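Local coordinates for protein NANS (YJHS), A 9-O-acetyl N-acetylneuraminic acid esterase (Escherichia coli O157:H7 EDL933, PDB 3PT5) that probably removes the 9-O-acetyl group from 9-O-acetyl-N-acetylneuraminate, allowing the bacterium to grow on this host sialic acid, at residues A[34-46]-A[290-304]. Sequence-based numbering, arbitrary orientation.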
loop_
_atom_site.group_PDB
_atom_site.type_symbol
_atom_site.label_atom_id
_atom_site.label_comp_id
_atom_site.label_asym_id
_atom_site.label_seq_id
_atom_site.Cartn_x
_atom_site.Cartn_y
_atom_site.Cartn_z
ATOM N N ALA A 34 -5.342 3.112 -0.291
ATOM C CA ALA A 34 -6.411 3.573 -1.126
ATOM C C ALA A 34 -6.759 5.035 -0.847
ATOM O O ALA A 34 -7.650 5.335 -0.070
ATOM C CB ALA A 34 -7.646 2.660 -0.907
ATOM N N TYR A 35 -6.028 5.943 -1.485
ATOM C CA TYR A 35 -6.329 7.362 -1.444
ATOM C C TYR A 35 -6.655 7.924 -2.824
ATOM O O TYR A 35 -6.841 9.098 -2.964
ATOM C CB TYR A 35 -5.218 8.137 -0.763
ATOM C CG TYR A 35 -5.422 8.268 0.742
ATOM C CD1 TYR A 35 -5.220 7.169 1.584
ATOM C CD2 TYR A 35 -5.840 9.475 1.323
ATOM C CE1 TYR A 35 -5.364 7.281 2.942
ATOM C CE2 TYR A 35 -5.998 9.588 2.697
ATOM C CZ TYR A 35 -5.765 8.478 3.497
ATOM O OH TYR A 35 -5.927 8.627 4.882
ATOM N N GLY A 36 -6.779 7.062 -3.837
ATOM C CA GLY A 36 -7.310 7.514 -5.129
ATOM C C GLY A 36 -8.781 7.863 -5.024
ATOM O O GLY A 36 -9.586 7.036 -4.569
ATOM N N GLU A 37 -9.136 9.085 -5.438
ATOM C CA GLU A 37 -10.529 9.568 -5.289
ATOM C C GLU A 37 -11.432 9.335 -6.498
ATOM O O GLU A 37 -12.658 9.491 -6.386
ATOM C CB GLU A 37 -10.548 11.043 -4.874
ATOM C CG GLU A 37 -10.187 11.249 -3.429
ATOM C CD GLU A 37 -10.031 12.716 -3.068
ATOM O OE1 GLU A 37 -10.149 13.626 -3.947
ATOM O OE2 GLU A 37 -9.815 12.970 -1.882
ATOM N N GLY A 38 -10.863 8.986 -7.659
ATOM C CA GLY A 38 -11.669 8.657 -8.805
ATOM C C GLY A 38 -12.384 7.318 -8.619
ATOM O O GLY A 38 -11.925 6.440 -7.884
ATOM N N LEU A 39 -13.491 7.182 -9.342
ATOM C CA LEU A 39 -14.413 6.051 -9.217
ATOM C C LEU A 39 -13.746 4.673 -9.406
ATOM O O LEU A 39 -12.977 4.496 -10.335
ATOM C CB LEU A 39 -15.509 6.230 -10.274
ATOM C CG LEU A 39 -16.773 5.376 -10.131
ATOM C CD1 LEU A 39 -17.519 5.674 -8.806
ATOM C CD2 LEU A 39 -17.655 5.645 -11.328
ATOM N N PRO A 40 -14.041 3.693 -8.510
ATOM C CA PRO A 40 -13.589 2.315 -8.755
ATOM C C PRO A 40 -14.246 1.730 -9.995
ATOM O O PRO A 40 -15.363 2.120 -10.345
ATOM C CB PRO A 40 -14.095 1.548 -7.512
ATOM C CG PRO A 40 -14.384 2.645 -6.470
ATOM C CD PRO A 40 -14.889 3.774 -7.311
ATOM N N LEU A 41 -13.558 0.801 -10.654
ATOM C CA LEU A 41 -14.064 0.252 -11.900
ATOM C C LEU A 41 -14.062 -1.264 -11.746
ATOM O O LEU A 41 -13.213 -1.937 -12.326
ATOM C CB LEU A 41 -13.169 0.681 -13.084
ATOM C CG LEU A 41 -13.091 2.180 -13.371
ATOM C CD1 LEU A 41 -12.031 2.517 -14.408
ATOM C CD2 LEU A 41 -14.461 2.642 -13.806
ATOM N N PRO A 42 -14.989 -1.805 -10.934
ATOM C CA PRO A 42 -14.901 -3.218 -10.543
ATOM C C PRO A 42 -15.132 -4.223 -11.669
ATOM O O PRO A 42 -14.822 -5.394 -11.498
ATOM C CB PRO A 42 -15.992 -3.365 -9.483
ATOM C CG PRO A 42 -16.940 -2.268 -9.740
ATOM C CD PRO A 42 -16.131 -1.131 -10.287
ATOM N N ASP A 43 -15.665 -3.783 -12.799
ATOM C CA ASP A 43 -15.843 -4.697 -13.936
ATOM C C ASP A 43 -14.609 -4.739 -14.849
ATOM O O ASP A 43 -14.520 -5.560 -15.775
ATOM C CB ASP A 43 -17.086 -4.296 -14.746
ATOM C CG ASP A 43 -18.391 -4.629 -14.029
ATOM O OD1 ASP A 43 -18.416 -5.595 -13.237
ATOM O OD2 ASP A 43 -19.398 -3.918 -14.250
ATOM N N ARG A 44 -13.664 -3.842 -14.611
ATOM C CA ARG A 44 -12.555 -3.665 -15.527
ATOM C C ARG A 44 -11.250 -3.744 -14.772
ATOM O O ARG A 44 -10.868 -4.801 -14.292
ATOM C CB ARG A 44 -12.668 -2.308 -16.247
ATOM C CG ARG A 44 -13.819 -2.164 -17.251
ATOM C CD ARG A 44 -14.173 -0.679 -17.451
ATOM N NE ARG A 44 -15.121 -0.463 -18.554
ATOM C CZ ARG A 44 -16.445 -0.608 -18.455
ATOM N NH1 ARG A 44 -17.000 -0.981 -17.305
ATOM N NH2 ARG A 44 -17.224 -0.382 -19.511
ATOM N N GLU A 45 -10.591 -2.598 -14.659
ATOM C CA GLU A 45 -9.251 -2.490 -14.118
ATOM C C GLU A 45 -9.227 -2.792 -12.621
ATOM O O GLU A 45 -8.191 -3.190 -12.089
ATOM C CB GLU A 45 -8.684 -1.098 -14.439
ATOM C CG GLU A 45 -8.858 -0.655 -15.942
ATOM C CD GLU A 45 -10.213 -0.014 -16.281
ATOM O OE1 GLU A 45 -11.249 -0.401 -15.699
ATOM O OE2 GLU A 45 -10.266 0.888 -17.157
ATOM N N ASP A 46 -10.365 -2.622 -11.937
ATOM C CA ASP A 46 -10.423 -2.961 -10.495
ATOM C C ASP A 46 -11.149 -4.261 -10.177
ATOM O O ASP A 46 -11.572 -4.456 -9.045
ATOM C CB ASP A 46 -11.027 -1.843 -9.630
ATOM C CG ASP A 46 -10.375 -0.493 -9.861
ATOM O OD1 ASP A 46 -9.207 -0.435 -10.308
ATOM O OD2 ASP A 46 -11.042 0.521 -9.607
ATOM N N SER A 290 -16.162 6.818 -21.811
ATOM C CA SER A 290 -16.357 5.567 -22.527
ATOM C C SER A 290 -16.294 4.321 -21.624
ATOM O O SER A 290 -16.874 3.270 -21.954
ATOM C CB SER A 290 -15.370 5.466 -23.700
ATOM O OG SER A 290 -14.090 5.063 -23.251
ATOM N N THR A 291 -15.619 4.449 -20.478
ATOM C CA THR A 291 -15.445 3.330 -19.538
ATOM C C THR A 291 -16.216 3.561 -18.235
ATOM O O THR A 291 -16.279 2.678 -17.376
ATOM C CB THR A 291 -13.961 3.123 -19.144
ATOM O OG1 THR A 291 -13.480 4.310 -18.489
ATOM C CG2 THR A 291 -13.092 2.848 -20.362
ATOM N N GLY A 292 -16.804 4.739 -18.088
ATOM C CA GLY A 292 -17.592 5.042 -16.901
ATOM C C GLY A 292 -16.721 5.544 -15.761
ATOM O O GLY A 292 -17.182 5.605 -14.604
ATOM N N TYR A 293 -15.494 5.942 -16.090
ATOM C CA TYR A 293 -14.585 6.523 -15.076
ATOM C C TYR A 293 -14.868 8.012 -14.884
ATOM O O TYR A 293 -14.660 8.807 -15.791
ATOM C CB TYR A 293 -13.127 6.328 -15.458
ATOM C CG TYR A 293 -12.196 6.858 -14.385
ATOM C CD1 TYR A 293 -12.174 6.280 -13.122
ATOM C CD2 TYR A 293 -11.365 7.927 -14.635
ATOM C CE1 TYR A 293 -11.319 6.772 -12.134
ATOM C CE2 TYR A 293 -10.510 8.424 -13.693
ATOM C CZ TYR A 293 -10.481 7.840 -12.420
ATOM O OH TYR A 293 -9.628 8.372 -11.448
ATOM N N TYR A 294 -15.301 8.376 -13.683
ATOM C CA TYR A 294 -15.452 9.760 -13.249
ATOM C C TYR A 294 -14.397 9.996 -12.161
ATOM O O TYR A 294 -14.286 9.213 -11.208
ATOM C CB TYR A 294 -16.891 10.025 -12.751
ATOM C CG TYR A 294 -17.918 9.857 -13.855
ATOM C CD1 TYR A 294 -18.144 10.876 -14.796
ATOM C CD2 TYR A 294 -18.643 8.677 -13.977
ATOM C CE1 TYR A 294 -19.060 10.725 -15.823
ATOM C CE2 TYR A 294 -19.584 8.519 -15.028
ATOM C CZ TYR A 294 -19.775 9.540 -15.934
ATOM O OH TYR A 294 -20.710 9.333 -16.964
ATOM N N GLY A 295 -13.575 11.009 -12.391
ATOM C CA GLY A 295 -12.399 11.282 -11.566
ATOM C C GLY A 295 -12.746 12.116 -10.360
ATOM O O GLY A 295 -13.910 12.324 -10.026
ATOM N N SER A 296 -11.699 12.614 -9.732
ATOM C CA SER A 296 -11.806 13.303 -8.441
ATOM C C SER A 296 -12.518 14.647 -8.469
ATOM O O SER A 296 -12.907 15.161 -7.409
ATOM C CB SER A 296 -10.410 13.489 -7.880
ATOM O OG SER A 296 -9.693 14.374 -8.733
ATOM N N ALA A 297 -12.722 15.201 -9.671
ATOM C CA ALA A 297 -13.323 16.520 -9.818
ATOM C C ALA A 297 -14.725 16.553 -9.222
ATOM O O ALA A 297 -15.178 17.622 -8.830
ATOM C CB ALA A 297 -13.371 16.913 -11.294
ATOM N N TYR A 298 -15.366 15.381 -9.120
ATOM C CA TYR A 298 -16.740 15.287 -8.615
ATOM C C TYR A 298 -16.847 15.279 -7.103
ATOM O O TYR A 298 -17.940 15.419 -6.540
ATOM C CB TYR A 298 -17.464 14.063 -9.218
ATOM C CG TYR A 298 -17.831 14.291 -10.659
ATOM C CD1 TYR A 298 -19.012 14.972 -10.982
ATOM C CD2 TYR A 298 -17.004 13.857 -11.689
ATOM C CE1 TYR A 298 -19.370 15.205 -12.275
ATOM C CE2 TYR A 298 -17.368 14.103 -13.050
ATOM C CZ TYR A 298 -18.560 14.789 -13.304
ATOM O OH TYR A 298 -18.986 15.061 -14.587
ATOM N N ARG A 299 -15.715 15.116 -6.421
ATOM C CA ARG A 299 -15.704 15.118 -4.958
ATOM C C ARG A 299 -15.737 16.532 -4.368
ATOM O O ARG A 299 -15.385 17.504 -5.021
ATOM C CB ARG A 299 -14.503 14.343 -4.409
ATOM C CG ARG A 299 -14.558 12.872 -4.761
ATOM C CD ARG A 299 -13.956 12.006 -3.696
ATOM N NE ARG A 299 -13.868 10.602 -4.079
ATOM C CZ ARG A 299 -13.947 9.583 -3.204
ATOM N NH1 ARG A 299 -13.830 8.321 -3.600
ATOM N NH2 ARG A 299 -14.176 9.835 -1.920
ATOM N N SER A 300 -16.136 16.591 -3.101
ATOM C CA SER A 300 -16.414 17.844 -2.404
ATOM C C SER A 300 -15.942 17.638 -0.960
ATOM O O SER A 300 -15.672 16.511 -0.577
ATOM C CB SER A 300 -17.920 18.130 -2.437
ATOM O OG SER A 300 -18.377 18.320 -3.765
ATOM N N PRO A 301 -15.830 18.718 -0.153
ATOM C CA PRO A 301 -15.364 18.500 1.231
ATOM C C PRO A 301 -16.162 17.450 2.015
ATOM O O PRO A 301 -15.600 16.749 2.839
ATOM C CB PRO A 301 -15.464 19.887 1.864
ATOM C CG PRO A 301 -15.249 20.828 0.672
ATOM C CD PRO A 301 -15.902 20.149 -0.504
ATOM N N GLU A 302 -17.450 17.321 1.719
ATOM C CA GLU A 302 -18.322 16.332 2.368
ATOM C C GLU A 302 -18.008 14.869 2.018
ATOM O O GLU A 302 -18.528 13.954 2.654
ATOM C CB GLU A 302 -19.774 16.635 2.018
ATOM C CG GLU A 302 -20.034 16.488 0.516
ATOM C CD GLU A 302 -21.275 17.190 0.060
ATOM O OE1 GLU A 302 -22.365 16.874 0.602
ATOM O OE2 GLU A 302 -21.146 18.043 -0.847
ATOM N N ASN A 303 -17.177 14.650 0.992
ATOM C CA ASN A 303 -16.867 13.284 0.572
ATOM C C ASN A 303 -15.407 13.020 0.142
ATOM O O ASN A 303 -15.070 11.876 -0.187
ATOM C CB ASN A 303 -17.860 12.816 -0.503
ATOM C CG ASN A 303 -17.853 13.691 -1.685
ATOM O OD1 ASN A 303 -16.799 13.917 -2.293
ATOM N ND2 ASN A 303 -19.015 14.229 -2.030
ATOM N N TRP A 304 -14.543 14.024 0.183
ATOM C CA TRP A 304 -13.150 13.769 -0.245
ATOM C C TRP A 304 -12.289 13.364 0.947
ATOM O O TRP A 304 -12.770 13.377 2.078
ATOM C CB TRP A 304 -12.565 14.948 -1.027
ATOM C CG TRP A 304 -12.362 16.253 -0.299
ATOM C CD1 TRP A 304 -12.050 16.442 1.021
ATOM C CD2 TRP A 304 -12.352 17.543 -0.897
ATOM N NE1 TRP A 304 -11.866 17.788 1.274
ATOM C CE2 TRP A 304 -12.054 18.481 0.114
ATOM C CE3 TRP A 304 -12.574 18.008 -2.199
ATOM C CZ2 TRP A 304 -11.963 19.851 -0.143
ATOM C CZ3 TRP A 304 -12.512 19.371 -2.437
ATOM C CH2 TRP A 304 -12.227 20.267 -1.415
HETATM O O HOH W 1 -13.426 6.433 -5.562
HETATM O O HOH W 2 -11.067 3.996 -17.657
#
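A bend at chi2 (-147°) carries the side chain of Arg299 across Glu37, while the phenol ring of Tyr293, with CG trans to the backbone N (chi1 -177°), brings its edge to Leu39 O and its OH to Gly38 CA. Arg299 NE donates to Glu37 O at 2.8 Å, in the carbonyl plane and on a lone pair; NH1 adds a weak bond to the same oxygen. NH2 binds Asn303 O, and together the NE and NH2 bonds fix the rotation of the guanidinium; a water accepts from NH1 and can donate to Gly38 O. Glu37 CG lies over one guanidinium face, offset toward the rim, but the carboxylate passes on: OE1 forms a salt bridge with Arg309 and OE2 accepts from Thr305, beside Trp304 CB (3.5 Å from OE2). Between the loops, Leu39 N meets Tyr294 O at 2.9 Å in an almost straight bond (174°). Gly38 CA comes within 3.4 Å of Tyr293 OH, leaving no room there for a side chain; that hydroxyl bonds Asp285. Leu39 O sits in the plane of the Tyr293 ring, 3.3 Å from CE1, and accepts a hydrogen bond from Arg319. Leu41 CD1 packs against Tyr293 CD1 at 4.0 Å, the two side chains crossing at roughly a right angle. At the more exposed end, Thr291 O stands over the centre of the Arg44 guanidinium, and a water links Thr291 OG1, itself hydrogen-bonded to Asp288, with Glu45 OE2. The contact thus fastens the loop following strand 20-28 to the one leading into helix 315-335, two connections of the alpha/beta fold with a largely parallel central sheet that characterises SGNH hydrolases.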